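Local coordinates for protein purine nucleoside phosphorylase YlmD (Geobacillus stearothermophilus, PDB 6T1B) that cleaves adenosine, inosine and S-methyl-5'-thioadenosine with phosphate to release the free purine base, and also deaminates adenosine, using a catalytic zinc ion, at residues G140-G145 with G155-L160; V127-V132 with E221-Q226. One frame throughout, in Å; residues are numbered along the deposited sequence.

Contact 1: residues G140-G145 with G155-L160. With NOS (inosine), chain B.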
loop_
_atom_site.group_PDB
_atom_site.type_symbol
_atom_site.label_atom_id
_atom_site.label_comp_id
_atom_site.label_asym_id
_atom_site.label_seq_id
_atom_site.Cartn_x
_atom_site.Cartn_y
_atom_site.Cartn_z
ATOM N N GLY A 140 -9.631 -3.666 -0.432
ATOM C CA GLY A 140 -8.493 -4.101 -1.216
ATOM C C GLY A 140 -7.275 -3.285 -0.864
ATOM O O GLY A 140 -7.380 -2.167 -0.336
ATOM N N LEU A 141 -6.116 -3.842 -1.209
ATOM C CA LEU A 141 -4.866 -3.152 -0.941
ATOM C C LEU A 141 -3.865 -3.574 -1.997
ATOM O O LEU A 141 -3.663 -4.775 -2.245
ATOM C CB LEU A 141 -4.361 -3.519 0.466
ATOM C CG LEU A 141 -3.071 -2.871 0.953
ATOM C CD1 LEU A 141 -3.095 -1.366 0.892
ATOM C CD2 LEU A 141 -2.810 -3.365 2.388
ATOM N N ALA A 142 -3.202 -2.594 -2.601
ATOM C CA ALA A 142 -2.216 -2.840 -3.643
ATOM C C ALA A 142 -0.928 -2.084 -3.378
ATOM O O ALA A 142 -0.936 -1.000 -2.789
ATOM C CB ALA A 142 -2.768 -2.450 -5.025
ATOM N N HIS A 143 0.167 -2.686 -3.843
ATOM C CA HIS A 143 1.531 -2.190 -3.723
ATOM C C HIS A 143 1.963 -1.756 -5.114
ATOM O O HIS A 143 2.078 -2.586 -6.018
ATOM C CB HIS A 143 2.385 -3.352 -3.194
ATOM C CG HIS A 143 3.850 -3.220 -3.413
ATOM N ND1 HIS A 143 4.532 -4.011 -4.313
ATOM C CD2 HIS A 143 4.791 -2.463 -2.792
ATOM C CE1 HIS A 143 5.816 -3.721 -4.271
ATOM N NE2 HIS A 143 6.009 -2.794 -3.341
ATOM N N ALA A 144 2.202 -0.452 -5.287
ATOM C CA ALA A 144 2.554 0.092 -6.589
ATOM C C ALA A 144 3.832 0.912 -6.526
ATOM O O ALA A 144 3.806 2.099 -6.198
ATOM C CB ALA A 144 1.415 0.953 -7.142
ATOM N N GLY A 145 4.953 0.299 -6.881
ATOM C CA GLY A 145 6.128 1.032 -7.280
ATOM C C GLY A 145 6.034 1.361 -8.749
ATOM O O GLY A 145 4.984 1.223 -9.380
ATOM N N GLY A 155 -5.626 0.159 -11.843
ATOM C CA GLY A 155 -6.788 -0.086 -12.675
ATOM C C GLY A 155 -7.180 -1.549 -12.729
ATOM O O GLY A 155 -8.350 -1.875 -12.964
ATOM N N HIS A 156 -6.215 -2.452 -12.548
ATOM C CA HIS A 156 -6.519 -3.879 -12.516
ATOM C C HIS A 156 -7.426 -4.210 -11.335
ATOM O O HIS A 156 -8.365 -5.001 -11.481
ATOM C CB HIS A 156 -5.205 -4.665 -12.463
ATOM C CG HIS A 156 -5.354 -6.148 -12.619
ATOM N ND1 HIS A 156 -6.228 -6.732 -13.512
ATOM C CD2 HIS A 156 -4.693 -7.169 -12.027
ATOM C CE1 HIS A 156 -6.120 -8.048 -13.434
ATOM N NE2 HIS A 156 -5.202 -8.339 -12.534
ATOM N N MET A 157 -7.199 -3.583 -10.177
ATOM C CA MET A 157 -8.095 -3.820 -9.043
ATOM C C MET A 157 -9.518 -3.409 -9.413
ATOM O O MET A 157 -10.491 -4.151 -9.184
ATOM C CB MET A 157 -7.633 -3.005 -7.832
ATOM C CG MET A 157 -8.425 -3.291 -6.560
ATOM S SD MET A 157 -8.057 -4.865 -5.758
ATOM C CE MET A 157 -6.430 -4.509 -5.048
ATOM N N VAL A 158 -9.658 -2.225 -10.009
ATOM C CA VAL A 158 -10.972 -1.725 -10.398
ATOM C C VAL A 158 -11.620 -2.678 -11.388
ATOM O O VAL A 158 -12.805 -3.027 -11.265
ATOM C CB VAL A 158 -10.848 -0.305 -10.976
ATOM C CG1 VAL A 158 -12.203 0.185 -11.460
ATOM C CG2 VAL A 158 -10.310 0.622 -9.940
ATOM N N TRP A 159 -10.853 -3.120 -12.396
ATOM C CA TRP A 159 -11.377 -4.041 -13.397
ATOM C C TRP A 159 -11.860 -5.341 -12.766
ATOM O O TRP A 159 -12.899 -5.885 -13.167
ATOM C CB TRP A 159 -10.303 -4.330 -14.449
ATOM C CG TRP A 159 -10.752 -5.212 -15.564
ATOM C CD1 TRP A 159 -11.459 -4.833 -16.663
ATOM C CD2 TRP A 159 -10.511 -6.618 -15.702
ATOM N NE1 TRP A 159 -11.679 -5.917 -17.476
ATOM C CE2 TRP A 159 -11.105 -7.026 -16.912
ATOM C CE3 TRP A 159 -9.853 -7.572 -14.922
ATOM C CZ2 TRP A 159 -11.066 -8.345 -17.359
ATOM C CZ3 TRP A 159 -9.812 -8.886 -15.370
ATOM C CH2 TRP A 159 -10.418 -9.258 -16.578
ATOM N N LEU A 160 -11.104 -5.873 -11.807
ATOM C CA LEU A 160 -11.524 -7.114 -11.160
ATOM C C LEU A 160 -12.798 -6.900 -10.357
ATOM O O LEU A 160 -13.702 -7.742 -10.388
ATOM C CB LEU A 160 -10.426 -7.655 -10.252
ATOM C CG LEU A 160 -9.185 -8.197 -10.963
ATOM C CD1 LEU A 160 -8.059 -8.488 -9.969
ATOM C CD2 LEU A 160 -9.520 -9.439 -11.744
HETATM N N9 NOS B . 9.824 -7.211 1.383
HETATM C C4 NOS B . 8.613 -7.723 1.663
HETATM N N3 NOS B . 7.348 -7.833 0.898
HETATM C C2 NOS B . 6.220 -8.493 1.491
HETATM N N1 NOS B . 6.288 -9.049 2.813
HETATM C C6 NOS B . 7.468 -8.973 3.588
HETATM O O6 NOS B . 7.457 -9.445 4.692
HETATM C C5 NOS B . 8.664 -8.258 2.928
HETATM N N7 NOS B . 9.847 -8.014 3.400
HETATM C C8 NOS B . 10.573 -7.390 2.476
HETATM C "C5'" NOS B . 7.657 -4.166 -0.746
HETATM O "O5'" NOS B . 7.661 -2.741 -0.752
HETATM C "C4'" NOS B . 9.043 -4.712 -0.983
HETATM O "O4'" NOS B . 9.555 -5.213 0.272
HETATM C "C1'" NOS B . 10.065 -6.519 0.103
HETATM C "C2'" NOS B . 9.384 -7.096 -1.134
HETATM O "O2'" NOS B . 10.225 -8.051 -1.765
HETATM C "C3'" NOS B . 9.150 -5.853 -1.996
HETATM O "O3'" NOS B . 10.296 -5.630 -2.835
#
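The thioether end of Met157 lies across the backbone of Gly140-Ala142, so that helix 153-163 meets strand 138-144 mainly through one long, flexible side chain. Its terminal methyl CE does the touching: it comes over the peptide units of Leu141, 3.9 Å from Leu141 N, and alongside the small side chain of Ala142, with 4.2 Å between Met157 CE and Ala142 CB. The chain leaves the helix with CG anti to the backbone N (chi1 -174°), then bends at both chi2 and chi3, which folds the methyl down onto the strand. Gly140 suits its place because the sulfur SD takes the side where a side chain would otherwise lie, while Ala142 presents a methyl small enough to sit beside CE.

Here a helix layer packs on one face of the mixed sheet that contains strand 138-144, in a protein of the YfiH/LACC1 family: the helix returns almost antiparallel to the strand, at 152°, with 9.8 Å between the segment axes, after the short helix 146-150 that Gly145 introduces from its N-cap position. On the strand's other face, Leu141 points away from the helix and packs on Leu121 of strand 118-123, which belongs to the other six-stranded sheet.

The same face carries His143, whose ring reaches the inosine pocket. Its NE2 binds the catalytic zinc ion together with His81 and Cys126, and also approaches the ribose hydroxyl O5' of inosine to 3.1 Å, the oxygen lying oblique to the ring. At the other nitrogen, ND1 is hydrogen-bonded to Asp108 OD2, a second-shell contact that restrains rotation of the imidazole while NE2 faces the metal. Imidazole suits the task because its two nitrogens can serve the metal and the carboxylate at once.

Contact 2: residues V127-V132 with E221-Q226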
loop_
_atom_site.group_PDB
_atom_site.type_symbol
_atom_site.label_atom_id
_atom_site.label_comp_id
_atom_site.label_asym_id
_atom_site.label_seq_id
_atom_site.Cartn_x
_atom_site.Cartn_y
_atom_site.Cartn_z
ATOM N N VAL A 127 3.894 3.048 -3.446
ATOM C CA VAL A 127 2.580 3.589 -3.146
ATOM C C VAL A 127 1.634 2.535 -2.586
ATOM O O VAL A 127 1.355 1.530 -3.257
ATOM C CB VAL A 127 1.945 4.241 -4.393
ATOM C CG1 VAL A 127 0.604 4.851 -4.022
ATOM C CG2 VAL A 127 2.879 5.264 -4.985
ATOM N N PRO A 128 1.115 2.724 -1.361
ATOM C CA PRO A 128 0.045 1.841 -0.867
ATOM C C PRO A 128 -1.302 2.375 -1.329
ATOM O O PRO A 128 -1.645 3.539 -1.063
ATOM C CB PRO A 128 0.206 1.909 0.658
ATOM C CG PRO A 128 0.801 3.252 0.935
ATOM C CD PRO A 128 1.489 3.738 -0.349
ATOM N N ILE A 129 -2.065 1.552 -2.025
ATOM C CA ILE A 129 -3.355 1.969 -2.565
ATOM C C ILE A 129 -4.427 1.152 -1.853
ATOM O O ILE A 129 -4.479 -0.076 -1.990
ATOM C CB ILE A 129 -3.435 1.804 -4.090
ATOM C CG1 ILE A 129 -2.242 2.413 -4.814
ATOM C CG2 ILE A 129 -4.725 2.474 -4.566
ATOM C CD1 ILE A 129 -2.266 2.163 -6.293
ATOM N N TYR A 130 -5.256 1.831 -1.058
ATOM C CA TYR A 130 -6.320 1.207 -0.297
ATOM C C TYR A 130 -7.639 1.406 -1.036
ATOM O O TYR A 130 -7.948 2.519 -1.469
ATOM C CB TYR A 130 -6.460 1.881 1.076
ATOM C CG TYR A 130 -5.221 1.919 1.973
ATOM C CD1 TYR A 130 -4.153 2.763 1.686
ATOM C CD2 TYR A 130 -5.161 1.164 3.142
ATOM C CE1 TYR A 130 -3.039 2.823 2.522
ATOM C CE2 TYR A 130 -4.070 1.219 3.969
ATOM C CZ TYR A 130 -3.000 2.048 3.652
ATOM O OH TYR A 130 -1.903 2.144 4.496
ATOM N N PHE A 131 -8.447 0.338 -1.116
ATOM C CA PHE A 131 -9.713 0.362 -1.822
ATOM C C PHE A 131 -10.831 -0.074 -0.878
ATOM O O PHE A 131 -10.645 -1.008 -0.081
ATOM C CB PHE A 131 -9.700 -0.635 -2.979
ATOM C CG PHE A 131 -8.680 -0.374 -4.048
ATOM C CD1 PHE A 131 -7.355 -0.724 -3.886
ATOM C CD2 PHE A 131 -9.060 0.159 -5.257
ATOM C CE1 PHE A 131 -6.459 -0.517 -4.918
ATOM C CE2 PHE A 131 -8.161 0.377 -6.272
ATOM C CZ PHE A 131 -6.869 0.030 -6.106
ATOM N N VAL A 132 -11.990 0.545 -1.007
ATOM C CA VAL A 132 -13.151 0.100 -0.262
ATOM C C VAL A 132 -14.375 0.330 -1.123
ATOM O O VAL A 132 -14.491 1.341 -1.820
ATOM C CB VAL A 132 -13.264 0.808 1.108
ATOM C CG1 VAL A 132 -13.496 2.291 0.975
ATOM C CG2 VAL A 132 -14.324 0.136 1.981
ATOM N N GLU A 221 0.328 10.556 -7.932
ATOM C CA GLU A 221 -0.504 11.150 -8.969
ATOM C C GLU A 221 -0.635 10.222 -10.164
ATOM O O GLU A 221 -1.687 10.178 -10.801
ATOM C CB GLU A 221 0.061 12.515 -9.376
ATOM C CG GLU A 221 -0.665 13.181 -10.531
ATOM C CD GLU A 221 -2.054 13.731 -10.182
ATOM O OE1 GLU A 221 -2.575 13.476 -9.074
ATOM O OE2 GLU A 221 -2.607 14.441 -11.040
ATOM N N ALA A 222 0.419 9.491 -10.507
ATOM C CA ALA A 222 0.306 8.537 -11.603
ATOM C C ALA A 222 -0.807 7.529 -11.319
ATOM O O ALA A 222 -1.608 7.205 -12.205
ATOM C CB ALA A 222 1.630 7.816 -11.818
ATOM N N ASN A 223 -0.864 7.035 -10.093
ATOM C CA ASN A 223 -1.894 6.067 -9.731
ATOM C C ASN A 223 -3.265 6.721 -9.659
ATOM O O ASN A 223 -4.250 6.142 -10.120
ATOM C CB ASN A 223 -1.495 5.375 -8.441
ATOM C CG ASN A 223 -0.540 4.255 -8.706
ATOM O OD1 ASN A 223 -0.950 3.199 -9.180
ATOM N ND2 ASN A 223 0.750 4.502 -8.511
ATOM N N ARG A 224 -3.339 7.965 -9.172
ATOM C CA ARG A 224 -4.609 8.676 -9.185
ATOM C C ARG A 224 -5.137 8.805 -10.606
ATOM O O ARG A 224 -6.324 8.573 -10.867
ATOM C CB ARG A 224 -4.452 10.055 -8.544
ATOM C CG ARG A 224 -5.705 10.903 -8.585
ATOM C CD ARG A 224 -5.522 12.227 -7.846
ATOM N NE ARG A 224 -6.620 13.112 -8.179
ATOM C CZ ARG A 224 -6.628 13.922 -9.229
ATOM N NH1 ARG A 224 -5.590 13.984 -10.052
ATOM N NH2 ARG A 224 -7.694 14.674 -9.473
ATOM N N LEU A 225 -4.278 9.212 -11.548
ATOM C CA LEU A 225 -4.720 9.396 -12.926
ATOM C C LEU A 225 -5.210 8.084 -13.520
ATOM O O LEU A 225 -6.205 8.054 -14.253
ATOM C CB LEU A 225 -3.579 9.986 -13.758
ATOM C CG LEU A 225 -3.179 11.419 -13.406
ATOM C CD1 LEU A 225 -1.861 11.773 -14.092
ATOM C CD2 LEU A 225 -4.243 12.395 -13.802
ATOM N N GLN A 226 -4.532 6.978 -13.195
ATOM C CA GLN A 226 -4.990 5.678 -13.670
ATOM C C GLN A 226 -6.358 5.333 -13.091
ATOM O O GLN A 226 -7.215 4.805 -13.798
ATOM C CB GLN A 226 -3.993 4.579 -13.323
ATOM C CG GLN A 226 -2.758 4.583 -14.209
ATOM C CD GLN A 226 -1.818 3.428 -13.892
ATOM O OE1 GLN A 226 -2.176 2.501 -13.180
ATOM N NE2 GLN A 226 -0.617 3.475 -14.456
#
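Asn223 ND2 is gripped by two hydrogen bonds, to Leu219 O one turn back in its own helix and to Thr149 OG1, and the amide held in this way is what helix 219-229 presents to strand 127-133. Across the contact the carboxamide meets only hydrocarbon. Ile129 CD1 sits over its face, 3.3 Å from Asn223 OD1 and 3.6 Å from Asn223 CG. Extended along its chain (chi2 176°), the isoleucine carries that methyl far enough from the strand to reach the helix. Nearer the strand's start, Val127 CG2 faces Asn223 ND2 at 4.2 Å.

Here a helix covers one face of the mixed sheet in which strand 127-133 pairs with strands 138-144 and 173-176; valine and isoleucine, beta-branched, suit an extended strand, and their hydrocarbon ends fill the buried interface with the helix. Asparagine is short enough to fit between helix and sheet, with its buried N-H groups satisfied locally. One turn on, Gln226 NE2 hydrogen-bonds to Thr149 O, giving the helix a second amide link to the same threonine. At the helix's partly exposed side Arg224 NH1 forms a salt bridge with Glu221, 3.2 Å from Glu221 OE1 on its syn side but 24° out of the carboxylate plane.

Contacts 1 and 2 share one sheet: their strands are antiparallel neighbours, joined by probable hydrogen bonds from Phe131 N to Gly140 O (2.8 Å) and from Ala142 N to Ile129 O (2.9 Å). Their helices cover the same face side by side. Met157 CB of contact 1 packs 3.6 Å from Phe131 CZ on the strand of contact 2, and Ala154 of helix 153-163 touches both Ile129 and Asn223. The centres of the two contacts are about 8 Å apart. Towards the catalytic zinc ion, contact 1 supplies the ligand His143 itself, whereas Val127 of contact 2 comes next in sequence after the ligand Cys126, and its side chain lies about 8 Å from the metal.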